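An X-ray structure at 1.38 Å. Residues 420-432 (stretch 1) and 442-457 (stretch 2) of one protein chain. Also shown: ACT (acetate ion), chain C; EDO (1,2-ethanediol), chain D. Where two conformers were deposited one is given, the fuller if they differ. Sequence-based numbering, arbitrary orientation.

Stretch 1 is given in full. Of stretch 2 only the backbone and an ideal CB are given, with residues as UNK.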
ATOM      1  N   ILE A 420      -9.585   9.978 -12.721  1.00 13.11           N
ATOM      2  CA  ILE A 420      -9.067   8.637 -12.792  1.00 14.22           C
ATOM      3  C   ILE A 420      -8.366   8.378 -11.468  1.00 13.15           C
ATOM      4  O   ILE A 420      -7.468   9.082 -11.098  1.00 12.37           O
ATOM      5  CB  ILE A 420      -8.095   8.479 -13.966  1.00 13.80           C
ATOM      6  CG1 ILE A 420      -8.686   8.989 -15.291  1.00 14.53           C
ATOM      7  CG2 ILE A 420      -7.589   7.043 -14.078  1.00 14.02           C
ATOM      8  CD1 ILE A 420      -9.930   8.285 -15.765  1.00 15.26           C
ATOM      9  N   VAL A 421      -8.820   7.321 -10.786  1.00 12.20           N
ATOM     10  CA  VAL A 421      -8.314   6.878  -9.494  1.00 11.63           C
ATOM     11  C   VAL A 421      -7.182   5.880  -9.741  1.00 10.81           C
ATOM     12  O   VAL A 421      -7.412   4.889 -10.418  1.00 12.64           O
ATOM     13  CB  VAL A 421      -9.413   6.263  -8.621  1.00 14.02           C
ATOM     14  CG1 VAL A 421      -8.810   5.843  -7.268  1.00 14.50           C
ATOM     15  CG2 VAL A 421     -10.587   7.241  -8.452  1.00 15.69           C
ATOM     16  N   VAL A 422      -5.972   6.215  -9.234  1.00 10.30           N
ATOM     17  CA  VAL A 422      -4.755   5.482  -9.572  1.00 10.36           C
ATOM     18  C   VAL A 422      -4.097   5.041  -8.255  1.00 10.83           C
ATOM     19  O   VAL A 422      -3.873   5.861  -7.387  1.00 11.32           O
ATOM     20  CB  VAL A 422      -3.828   6.384 -10.407  1.00 10.65           C
ATOM     21  CG1 VAL A 422      -2.506   5.691 -10.715  1.00 11.81           C
ATOM     22  CG2 VAL A 422      -4.473   6.884 -11.691  1.00 12.76           C
ATOM     23  N   HIS A 423      -3.747   3.745  -8.179  1.00  9.95           N
ATOM     24  CA  HIS A 423      -3.001   3.227  -7.042  1.00 10.51           C
ATOM     25  C   HIS A 423      -2.530   1.806  -7.345  1.00  9.57           C
ATOM     26  O   HIS A 423      -2.929   1.199  -8.365  1.00 10.28           O
ATOM     27  CB  HIS A 423      -3.793   3.251  -5.714  1.00 11.24           C
ATOM     28  CG  HIS A 423      -5.094   2.519  -5.694  1.00 11.81           C
ATOM     29  ND1 HIS A 423      -5.162   1.146  -5.493  1.00 13.43           N
ATOM     30  CD2 HIS A 423      -6.368   2.963  -5.822  1.00 12.45           C
ATOM     31  CE1 HIS A 423      -6.463   0.777  -5.488  1.00 14.27           C
ATOM     32  NE2 HIS A 423      -7.239   1.874  -5.649  1.00 13.80           N
ATOM     33  N   SER A 424      -1.716   1.265  -6.412  1.00  9.80           N
ATOM     34  CA  SER A 424      -1.311  -0.132  -6.516  1.00 10.04           C
ATOM     35  C   SER A 424      -2.547  -1.033  -6.452  1.00  9.94           C
ATOM     36  O   SER A 424      -3.348  -0.930  -5.511  1.00 11.17           O
ATOM     37  CB  SER A 424      -0.318  -0.468  -5.411  1.00 10.49           C
ATOM     38  OG  SER A 424       0.913   0.212  -5.640  1.00 10.52           O
ATOM     39  N   ASP A 425      -2.684  -1.922  -7.438  1.00 10.01           N
ATOM     40  CA  ASP A 425      -3.968  -2.600  -7.692  1.00 10.65           C
ATOM     41  C   ASP A 425      -4.068  -3.917  -6.904  1.00 11.01           C
ATOM     42  O   ASP A 425      -4.074  -4.985  -7.460  1.00 11.84           O
ATOM     43  CB  ASP A 425      -4.193  -2.799  -9.187  1.00 12.09           C
ATOM     44  CG  ASP A 425      -5.596  -3.218  -9.590  1.00 12.88           C
ATOM     45  OD1 ASP A 425      -6.508  -3.150  -8.750  1.00 14.15           O
ATOM     46  OD2 ASP A 425      -5.734  -3.675 -10.733  1.00 15.93           O
ATOM     47  N   MET A 426      -4.105  -3.767  -5.585  1.00 10.46           N
ATOM     48  CA  MET A 426      -4.202  -4.883  -4.665  1.00 10.60           C
ATOM     49  C   MET A 426      -5.626  -5.443  -4.669  1.00 10.13           C
ATOM     50  O   MET A 426      -6.587  -4.749  -4.907  1.00 11.44           O
ATOM     51  CB  MET A 426      -3.838  -4.392  -3.257  1.00 11.43           C
ATOM     52  CG  MET A 426      -2.377  -3.918  -3.120  1.00 11.67           C
ATOM     53  SD  MET A 426      -2.092  -3.099  -1.548  1.00 13.27           S
ATOM     54  CE  MET A 426      -3.167  -1.683  -1.698  1.00 12.29           C
ATOM     55  N   GLU A 427      -5.742  -6.720  -4.283  1.00 11.62           N
ATOM     56  CA  GLU A 427      -7.061  -7.347  -4.171  1.00 12.22           C
ATOM     57  C   GLU A 427      -7.754  -6.826  -2.902  1.00 10.78           C
ATOM     58  O   GLU A 427      -7.173  -6.896  -1.814  1.00 11.86           O
ATOM     59  CB  GLU A 427      -6.913  -8.858  -4.104  1.00 12.69           C
ATOM     60  CG  GLU A 427      -8.239  -9.573  -4.080  1.00 13.95           C
ATOM     61  CD  GLU A 427      -8.139 -11.093  -4.142  1.00 19.01           C
ATOM     62  OE1 GLU A 427      -7.060 -11.661  -3.800  1.00 23.48           O
ATOM     63  OE2 GLU A 427      -9.149 -11.714  -4.563  1.00 26.26           O
ATOM     64  N   ARG A 428      -8.947  -6.276  -3.061  1.00 11.77           N
ATOM     65  CA  ARG A 428      -9.759  -5.852  -1.936  1.00 10.52           C
ATOM     66  C   ARG A 428     -10.212  -7.065  -1.110  1.00 11.33           C
ATOM     67  O   ARG A 428     -10.699  -8.064  -1.669  1.00 12.73           O
ATOM     68  CB  ARG A 428     -10.995  -5.092  -2.424  1.00 11.67           C
ATOM     69  CG  ARG A 428     -11.860  -4.501  -1.329  1.00 11.62           C
ATOM     70  CD  ARG A 428     -11.217  -3.337  -0.596  1.00 11.78           C
ATOM     71  NE  ARG A 428     -12.070  -2.936   0.521  1.00 12.08           N
ATOM     72  CZ  ARG A 428     -13.169  -2.205   0.432  1.00 12.70           C
ATOM     73  NH1 ARG A 428     -13.905  -1.953   1.524  1.00 13.62           N
ATOM     74  NH2 ARG A 428     -13.487  -1.682  -0.759  1.00 13.58           N
ATOM     75  N   THR A 429     -10.029  -6.945   0.211  1.00 10.54           N
ATOM     76  CA  THR A 429     -10.347  -8.048   1.123  1.00 10.43           C
ATOM     77  C   THR A 429     -11.283  -7.644   2.261  1.00 10.30           C
ATOM     78  O   THR A 429     -11.956  -8.557   2.796  1.00 12.74           O
ATOM     79  CB  THR A 429      -9.076  -8.681   1.706  1.00 12.09           C
ATOM     80  OG1 THR A 429      -8.248  -7.692   2.316  1.00 11.46           O
ATOM     81  CG2 THR A 429      -8.282  -9.435   0.665  1.00 11.59           C
ATOM     82  N   GLY A 430     -11.299  -6.413   2.734  1.00 10.83           N
ATOM     83  CA  GLY A 430     -11.977  -6.096   3.987  1.00 10.79           C
ATOM     84  C   GLY A 430     -12.997  -4.995   3.856  1.00 12.29           C
ATOM     85  O   GLY A 430     -12.737  -3.979   3.181  1.00 12.74           O
ATOM     86  N   TYR A 431     -14.150  -5.176   4.505  1.00 12.37           N
ATOM     87  CA  TYR A 431     -15.307  -4.313   4.362  1.00 13.19           C
ATOM     88  C   TYR A 431     -15.921  -4.087   5.742  1.00 11.32           C
ATOM     89  O   TYR A 431     -15.969  -5.022   6.553  1.00 13.50           O
ATOM     90  CB  TYR A 431     -16.349  -4.929   3.435  1.00 13.24           C
ATOM     91  CG  TYR A 431     -15.852  -5.353   2.075  1.00 14.08           C
ATOM     92  CD1 TYR A 431     -15.163  -6.546   1.904  1.00 14.28           C
ATOM     93  CD2 TYR A 431     -16.022  -4.539   0.970  1.00 15.76           C
ATOM     94  CE1 TYR A 431     -14.707  -6.959   0.669  1.00 15.36           C
ATOM     95  CE2 TYR A 431     -15.549  -4.929  -0.282  1.00 16.66           C
ATOM     96  CZ  TYR A 431     -14.872  -6.124  -0.421  1.00 15.76           C
ATOM     97  OH  TYR A 431     -14.420  -6.533  -1.636  1.00 20.26           O
ATOM     98  N   PHE A 432     -16.511  -2.908   5.942  1.00 12.93           N
ATOM     99  CA  PHE A 432     -17.145  -2.586   7.202  1.00 13.11           C
ATOM    100  C   PHE A 432     -18.232  -1.534   6.984  1.00 14.94           C
ATOM    101  O   PHE A 432     -17.969  -0.488   6.354  1.00 14.95           O
ATOM    102  CB  PHE A 432     -16.110  -2.069   8.212  1.00 14.56           C
ATOM    103  CG  PHE A 432     -16.729  -1.536   9.479  1.00 13.52           C
ATOM    104  CD1 PHE A 432     -17.032  -2.370  10.558  1.00 14.21           C
ATOM    105  CD2 PHE A 432     -17.115  -0.211   9.549  1.00 14.89           C
ATOM    106  CE1 PHE A 432     -17.643  -1.855  11.700  1.00 15.05           C
ATOM    107  CE2 PHE A 432     -17.731   0.286  10.695  1.00 14.26           C
ATOM    108  CZ  PHE A 432     -17.988  -0.530  11.772  1.00 14.41           C
ATOM    109  N   UNK A 442     -16.590   7.220   8.185  1.00 13.84           N
ATOM    110  CA  UNK A 442     -15.194   7.153   8.663  1.00 13.18           C
ATOM    111  C   UNK A 442     -14.452   5.982   8.003  1.00 12.28           C
ATOM    112  O   UNK A 442     -13.333   6.156   7.513  1.00 13.87           O
ATOM    113  CB  UNK A 442     -15.155   7.007  10.186  1.00 13.18           C
ATOM    114  N   UNK A 443     -15.058   4.798   7.973  1.00 13.48           N
ATOM    115  CA  UNK A 443     -14.412   3.652   7.360  1.00 12.26           C
ATOM    116  C   UNK A 443     -14.173   3.902   5.854  1.00 12.37           C
ATOM    117  O   UNK A 443     -13.123   3.571   5.339  1.00 12.95           O
ATOM    118  CB  UNK A 443     -15.261   2.397   7.570  1.00 12.26           C
ATOM    119  N   UNK A 444     -15.170   4.450   5.151  1.00 13.27           N
ATOM    120  CA  UNK A 444     -14.999   4.782   3.739  0.50 12.66           C
ATOM    121  C   UNK A 444     -13.805   5.744   3.566  1.00 12.34           C
ATOM    122  O   UNK A 444     -12.990   5.599   2.619  1.00 13.72           O
ATOM    123  CB  UNK A 444     -16.279   5.403   3.177  0.50 12.66           C
ATOM    124  N   UNK A 445     -13.682   6.702   4.480  1.00 12.22           N
ATOM    125  CA  UNK A 445     -12.604   7.689   4.409  1.00 12.66           C
ATOM    126  C   UNK A 445     -11.237   7.035   4.636  1.00 12.67           C
ATOM    127  O   UNK A 445     -10.256   7.415   3.966  1.00 13.15           O
ATOM    128  CB  UNK A 445     -12.833   8.797   5.438  1.00 12.66           C
ATOM    129  N   UNK A 446     -11.177   6.046   5.534  1.00 12.13           N
ATOM    130  CA  UNK A 446      -9.954   5.289   5.767  1.00 11.38           C
ATOM    131  C   UNK A 446      -9.566   4.497   4.520  1.00 11.41           C
ATOM    132  O   UNK A 446      -8.400   4.491   4.046  1.00 12.21           O
ATOM    133  CB  UNK A 446     -10.126   4.349   6.962  1.00 11.38           C
ATOM    134  N   UNK A 447     -10.561   3.876   3.930  1.00 12.19           N
ATOM    135  CA  UNK A 447     -10.379   3.140   2.665  1.00 11.47           C
ATOM    136  C   UNK A 447      -9.784   4.071   1.585  1.00 11.95           C
ATOM    137  O   UNK A 447      -8.817   3.675   0.879  1.00 12.02           O
ATOM    138  CB  UNK A 447     -11.712   2.558   2.189  1.00 11.47           C
ATOM    139  N   UNK A 448     -10.362   5.260   1.445  1.00 11.00           N
ATOM    140  CA  UNK A 448      -9.853   6.184   0.462  1.00 11.00           C
ATOM    141  C   UNK A 448      -8.447   6.702   0.801  1.00 11.55           C
ATOM    142  O   UNK A 448      -7.668   6.966  -0.151  1.00 12.11           O
ATOM    143  CB  UNK A 448     -10.823   7.359   0.321  1.00 11.00           C
ATOM    144  N   UNK A 449      -8.123   6.917   2.085  1.00 10.96           N
ATOM    145  CA  UNK A 449      -6.767   7.296   2.442  1.00 10.56           C
ATOM    146  C   UNK A 449      -5.764   6.168   2.138  1.00 11.14           C
ATOM    147  O   UNK A 449      -4.592   6.420   1.764  1.00 12.32           O
ATOM    148  CB  UNK A 449      -6.707   7.673   3.924  1.00 10.56           C
ATOM    149  N   UNK A 450      -6.178   4.915   2.331  1.00 11.09           N
ATOM    150  CA  UNK A 450      -5.341   3.804   1.966  1.00 10.23           C
ATOM    151  C   UNK A 450      -5.109   3.791   0.439  1.00 11.05           C
ATOM    152  O   UNK A 450      -3.954   3.617  -0.018  1.00 11.63           O
ATOM    153  CB  UNK A 450      -5.973   2.493   2.437  1.00 10.23           C
ATOM    154  N   UNK A 451      -6.201   3.889  -0.309  1.00 11.45           N
ATOM    155  CA  UNK A 451      -6.069   3.925  -1.768  1.00 11.33           C
ATOM    156  C   UNK A 451      -5.123   5.046  -2.227  1.00 11.85           C
ATOM    157  O   UNK A 451      -4.307   4.844  -3.140  1.00 12.87           O
ATOM    158  CB  UNK A 451      -7.444   4.108  -2.413  1.00 11.33           C
ATOM    159  N   UNK A 452      -5.176   6.207  -1.575  1.00 10.32           N
ATOM    160  CA  UNK A 452      -4.400   7.291  -2.045  1.00 11.28           C
ATOM    161  C   UNK A 452      -2.897   7.122  -1.806  1.00 11.42           C
ATOM    162  O   UNK A 452      -2.068   7.734  -2.502  1.00 12.71           O
ATOM    163  CB  UNK A 452      -4.900   8.578  -1.385  1.00 11.28           C
ATOM    164  N   UNK A 453      -2.558   6.339  -0.781  1.00 10.45           N
ATOM    165  CA  UNK A 453      -1.225   6.244  -0.248  1.00 10.63           C
ATOM    166  C   UNK A 453      -0.586   4.852  -0.389  1.00 10.68           C
ATOM    167  O   UNK A 453       0.546   4.656   0.095  1.00 12.60           O
ATOM    168  CB  UNK A 453      -1.254   6.648   1.227  1.00 10.63           C
ATOM    169  N   UNK A 454      -1.222   3.929  -1.107  1.00  9.88           N
ATOM    170  CA  UNK A 454      -0.567   2.678  -1.509  1.00  9.83           C
ATOM    171  C   UNK A 454      -0.295   2.817  -3.004  1.00 10.34           C
ATOM    172  O   UNK A 454      -1.076   2.392  -3.832  1.00 11.00           O
ATOM    173  CB  UNK A 454      -1.421   1.448  -1.196  1.00  9.83           C
ATOM    174  N   UNK A 455       0.748   3.599  -3.293  1.00 10.34           N
ATOM    175  CA  UNK A 455       1.044   4.040  -4.682  1.00 10.41           C
ATOM    176  C   UNK A 455       2.494   3.667  -4.969  1.00 10.36           C
ATOM    177  O   UNK A 455       3.364   4.546  -4.822  1.00 13.22           O
ATOM    178  CB  UNK A 455       0.815   5.541  -4.869  1.00 10.41           C
ATOM    179  N   UNK A 456       2.742   2.381  -5.263  1.00 10.18           N
ATOM    180  CA  UNK A 456       4.085   1.712  -5.457  1.00 10.92           C
ATOM    181  C   UNK A 456       4.730   1.426  -4.079  1.00 10.45           C
ATOM    182  O   UNK A 456       5.172   0.316  -3.851  1.00 11.86           O
ATOM    183  CB  UNK A 456       5.018   2.590  -6.294  1.00 10.92           C
ATOM    184  N   UNK A 457       4.809   2.467  -3.235  1.00 10.65           N
ATOM    185  CA  UNK A 457       5.329   2.425  -1.859  1.00 10.94           C
ATOM    186  C   UNK A 457       4.229   2.984  -0.940  1.00 10.12           C
ATOM    187  O   UNK A 457       3.317   3.670  -1.409  1.00  9.81           O
ATOM    188  CB  UNK A 457       6.628   3.222  -1.723  1.00 10.94           C
TER
HETATM  189  C   ACT C 964     -11.161   2.001  -6.241  1.00 37.75           C
HETATM  190  O   ACT C 964      -9.991   1.897  -5.768  1.00 28.80           O
HETATM  191  OXT ACT C 964     -11.825   3.095  -6.377  1.00 39.90           O
HETATM  192  CH3 ACT C 964     -11.846   0.716  -6.664  1.00 42.12           C
HETATM  193  C1  EDO D 958       4.925  -3.238  -5.020  0.50 13.07           C
HETATM  194  O1  EDO D 958       4.954  -1.838  -5.478  0.50 14.65           O
HETATM  195  C2  EDO D 958       3.936  -4.126  -5.782  0.50 12.88           C
HETATM  196  O2  EDO D 958       2.591  -4.210  -5.150  0.50 16.70           O

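Position 442 lies in a helix already under way, with nothing of stretch 1 near its CB, so the contact sets no rule; it is Leu442. At 443 the CB points toward stretch 1 and lies 3.8 Å from Phe432 CD2. A flat or branched apolar group would suit, as would an aromatic. The residue is His443, and Phe432 CB sits over its ring face, 3.7 Å from the centroid.

Positions 444, 445 and 446 find no partner in stretch 1, and many side chains would serve: Glu444, Asn445 and Ile446.

Position 447 points toward stretch 1, its ideal CB 5.1 Å from Arg428 NH1. A medium apolar chain could cover the guanidinium, or an acid could pair with it. Leu447 takes the first course, with CD1 over one face of that group.

At 448 the CB points sideways with no atom of stretch 1 nearby, so only a long side chain could reach Val421. Trp448 does, bringing CZ3 to 4.0 Å from Val421 CG1. Position 449 is out of reach, so polar or apolar side chains would do; it is Ser449. Position 450 also points sideways, and a long flexible apolar chain could meet Met426: Met450 CE comes 4.0 Å from Met426 CE.

Position 451 places its CB 3.8 Å from His423 CD2, beside the acetate whose O accepts a 2.8 Å hydrogen bond from His423 NE2. The anion favours Lys or Arg, although Arg428 argues for something neutral. Arg451 lays its guanidinium face over acetate O, and its NH2 stands 3.7 Å from Arg428 NH2. Water 2 accepts a hydrogen bond from the NH2 of each, bridging the two groups.

Positions 452 and 453 turn away from stretch 1, leaving the choice open; at 452 phi/psi of -72/-26 does not require glycine. They are Gly452 and Asn453, whose ND2 donates to Ser449 O.

Position 454 leaves helical angles, and its carbonyl O accepts a hydrogen bond from Ser424 N at 2.9 Å, a main-chain acceptor that places no demand on the side chain. Its CB, 3.6 Å from Met426 CE, asks for an apolar group. Phe454 fits, its CB 3.7 Å from Met426 CE.

Position 455 points sideways, near the strand backbone, where a large apolar chain could reach Val422. Phe455 brings CE2 to 3.5 Å from Val422 CG1, with Val422 O at its ring edge.

At 456, phi/psi of 78/-52 is easiest for Gly, though the tight turn, with N of 457 donating to O of 455, can carry other residues, while the backbone N donates to Ser424 OG at 2.9 Å. Ser456 occupies it, its CB pointing away. Position 457 also points away, and stretch 1 sets no preference; it is Ile457.

Stretch 2 (442-457) LHENILWSMRGNFFSI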
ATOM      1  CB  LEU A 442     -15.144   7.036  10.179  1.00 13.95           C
ATOM      2  CG  LEU A 442     -13.746   6.900  10.780  1.00 13.81           C
ATOM      3  CD1 LEU A 442     -12.867   8.112  10.428  1.00 15.77           C
ATOM      4  CD2 LEU A 442     -13.856   6.670  12.290  1.00 14.22           C
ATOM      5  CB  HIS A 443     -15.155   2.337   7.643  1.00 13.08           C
ATOM      6  CG  HIS A 443     -14.327   1.183   7.199  1.00 12.80           C
ATOM      7  ND1 HIS A 443     -14.389   0.656   5.911  1.00 13.06           N
ATOM      8  CD2 HIS A 443     -13.396   0.470   7.868  1.00 13.95           C
ATOM      9  CE1 HIS A 443     -13.510  -0.337   5.826  1.00 13.92           C
ATOM     10  NE2 HIS A 443     -12.904  -0.476   7.032  1.00 12.89           N
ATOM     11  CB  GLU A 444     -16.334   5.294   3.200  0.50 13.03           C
ATOM     12  CG  GLU A 444     -16.293   5.582   1.724  0.50 15.24           C
ATOM     13  CD  GLU A 444     -17.638   5.794   1.029  0.50 19.88           C
ATOM     14  OE1 GLU A 444     -18.684   5.696   1.681  0.50 26.80           O
ATOM     15  OE2 GLU A 444     -17.614   6.055  -0.178  0.50 29.78           O
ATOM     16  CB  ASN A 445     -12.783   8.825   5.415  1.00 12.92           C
ATOM     17  CG  ASN A 445     -13.964   9.719   5.092  1.00 12.80           C
ATOM     18  OD1 ASN A 445     -14.690   9.509   4.098  1.00 13.44           O
ATOM     19  ND2 ASN A 445     -14.184  10.696   5.967  1.00 13.97           N
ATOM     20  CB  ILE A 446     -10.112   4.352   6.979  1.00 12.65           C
ATOM     21  CG1 ILE A 446     -10.312   5.189   8.246  1.00 11.95           C
ATOM     22  CG2 ILE A 446      -8.934   3.403   7.104  1.00 13.13           C
ATOM     23  CD1 ILE A 446     -10.735   4.374   9.473  1.00 12.42           C
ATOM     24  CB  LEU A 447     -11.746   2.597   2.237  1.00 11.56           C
ATOM     25  CG  LEU A 447     -11.870   2.012   0.838  1.00 12.43           C
ATOM     26  CD1 LEU A 447     -11.032   0.776   0.653  1.00 12.39           C
ATOM     27  CD2 LEU A 447     -13.331   1.764   0.491  1.00 13.29           C
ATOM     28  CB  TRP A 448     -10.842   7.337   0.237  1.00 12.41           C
ATOM     29  CG  TRP A 448     -11.959   6.954  -0.677  1.00 14.17           C
ATOM     30  CD1 TRP A 448     -13.242   6.634  -0.333  1.00 15.08           C
ATOM     31  CD2 TRP A 448     -11.934   6.923  -2.122  1.00 13.42           C
ATOM     32  NE1 TRP A 448     -13.981   6.361  -1.445  1.00 14.90           N
ATOM     33  CE2 TRP A 448     -13.236   6.614  -2.564  1.00 14.23           C
ATOM     34  CE3 TRP A 448     -10.968   7.225  -3.095  1.00 14.20           C
ATOM     35  CZ2 TRP A 448     -13.569   6.471  -3.912  1.00 15.38           C
ATOM     36  CZ3 TRP A 448     -11.300   7.138  -4.425  1.00 16.32           C
ATOM     37  CH2 TRP A 448     -12.579   6.754  -4.831  1.00 15.91           C
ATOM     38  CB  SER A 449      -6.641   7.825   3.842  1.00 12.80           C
ATOM     39  OG  SER A 449      -7.158   9.136   3.931  1.00 14.62           O
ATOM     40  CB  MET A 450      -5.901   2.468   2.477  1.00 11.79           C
ATOM     41  CG  MET A 450      -5.072   1.267   1.977  1.00 11.25           C
ATOM     42  SD  MET A 450      -5.433  -0.179   2.883  1.00 12.01           S
ATOM     43  CE  MET A 450      -4.172  -1.223   2.142  1.00 12.19           C
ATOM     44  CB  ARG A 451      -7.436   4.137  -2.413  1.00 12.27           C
ATOM     45  CG  ARG A 451      -8.358   2.943  -2.299  1.00 12.30           C
ATOM     46  CD  ARG A 451      -9.776   3.303  -2.682  1.00 13.67           C
ATOM     47  NE  ARG A 451     -10.635   2.147  -2.704  1.00 13.67           N
ATOM     48  CZ  ARG A 451     -11.967   2.194  -2.872  1.00 14.97           C
ATOM     49  NH1 ARG A 451     -12.610   3.363  -2.826  1.00 17.31           N
ATOM     50  NH2 ARG A 451     -12.633   1.057  -3.029  1.00 15.62           N
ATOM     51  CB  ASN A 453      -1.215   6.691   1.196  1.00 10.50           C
ATOM     52  CG  ASN A 453      -1.404   8.182   1.327  1.00 12.16           C
ATOM     53  OD1 ASN A 453      -0.503   8.947   0.930  1.00 12.15           O
ATOM     54  ND2 ASN A 453      -2.550   8.621   1.852  1.00 12.28           N
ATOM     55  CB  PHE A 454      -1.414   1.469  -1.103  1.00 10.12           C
ATOM     56  CG  PHE A 454      -1.168   0.989   0.311  1.00  9.81           C
ATOM     57  CD1 PHE A 454      -1.426   1.794   1.416  1.00 11.33           C
ATOM     58  CD2 PHE A 454      -0.545  -0.231   0.512  1.00 11.31           C
ATOM     59  CE1 PHE A 454      -1.171   1.329   2.706  1.00 11.69           C
ATOM     60  CE2 PHE A 454      -0.283  -0.671   1.805  1.00 11.68           C
ATOM     61  CZ  PHE A 454      -0.540   0.133   2.871  1.00 12.35           C
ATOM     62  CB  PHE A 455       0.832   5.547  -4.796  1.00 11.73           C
ATOM     63  CG  PHE A 455       0.645   6.090  -6.194  1.00 10.77           C
ATOM     64  CD1 PHE A 455       1.730   6.256  -7.065  1.00 11.70           C
ATOM     65  CD2 PHE A 455      -0.618   6.414  -6.670  1.00 12.06           C
ATOM     66  CE1 PHE A 455       1.550   6.745  -8.338  1.00 12.37           C
ATOM     67  CE2 PHE A 455      -0.780   6.915  -7.952  1.00 12.50           C
ATOM     68  CZ  PHE A 455       0.289   7.073  -8.783  1.00 11.59           C
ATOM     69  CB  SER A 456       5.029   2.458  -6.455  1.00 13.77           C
ATOM     70  OG  SER A 456       6.140   1.674  -6.705  1.00 17.51           O
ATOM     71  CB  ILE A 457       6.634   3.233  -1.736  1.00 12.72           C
ATOM     72  CG1 ILE A 457       6.391   4.718  -2.016  1.00 13.60           C
ATOM     73  CG2 ILE A 457       7.721   2.658  -2.617  1.00 13.18           C
ATOM     74  CD1 ILE A 457       7.451   5.631  -1.430  1.00 13.57           C
TER
HETATM   75  O   HOH W   1      -5.830   6.227  -5.290  1.00 12.99           O
HETATM   76  O   HOH W   2     -12.340  -1.856  -3.527  1.00 19.34           O
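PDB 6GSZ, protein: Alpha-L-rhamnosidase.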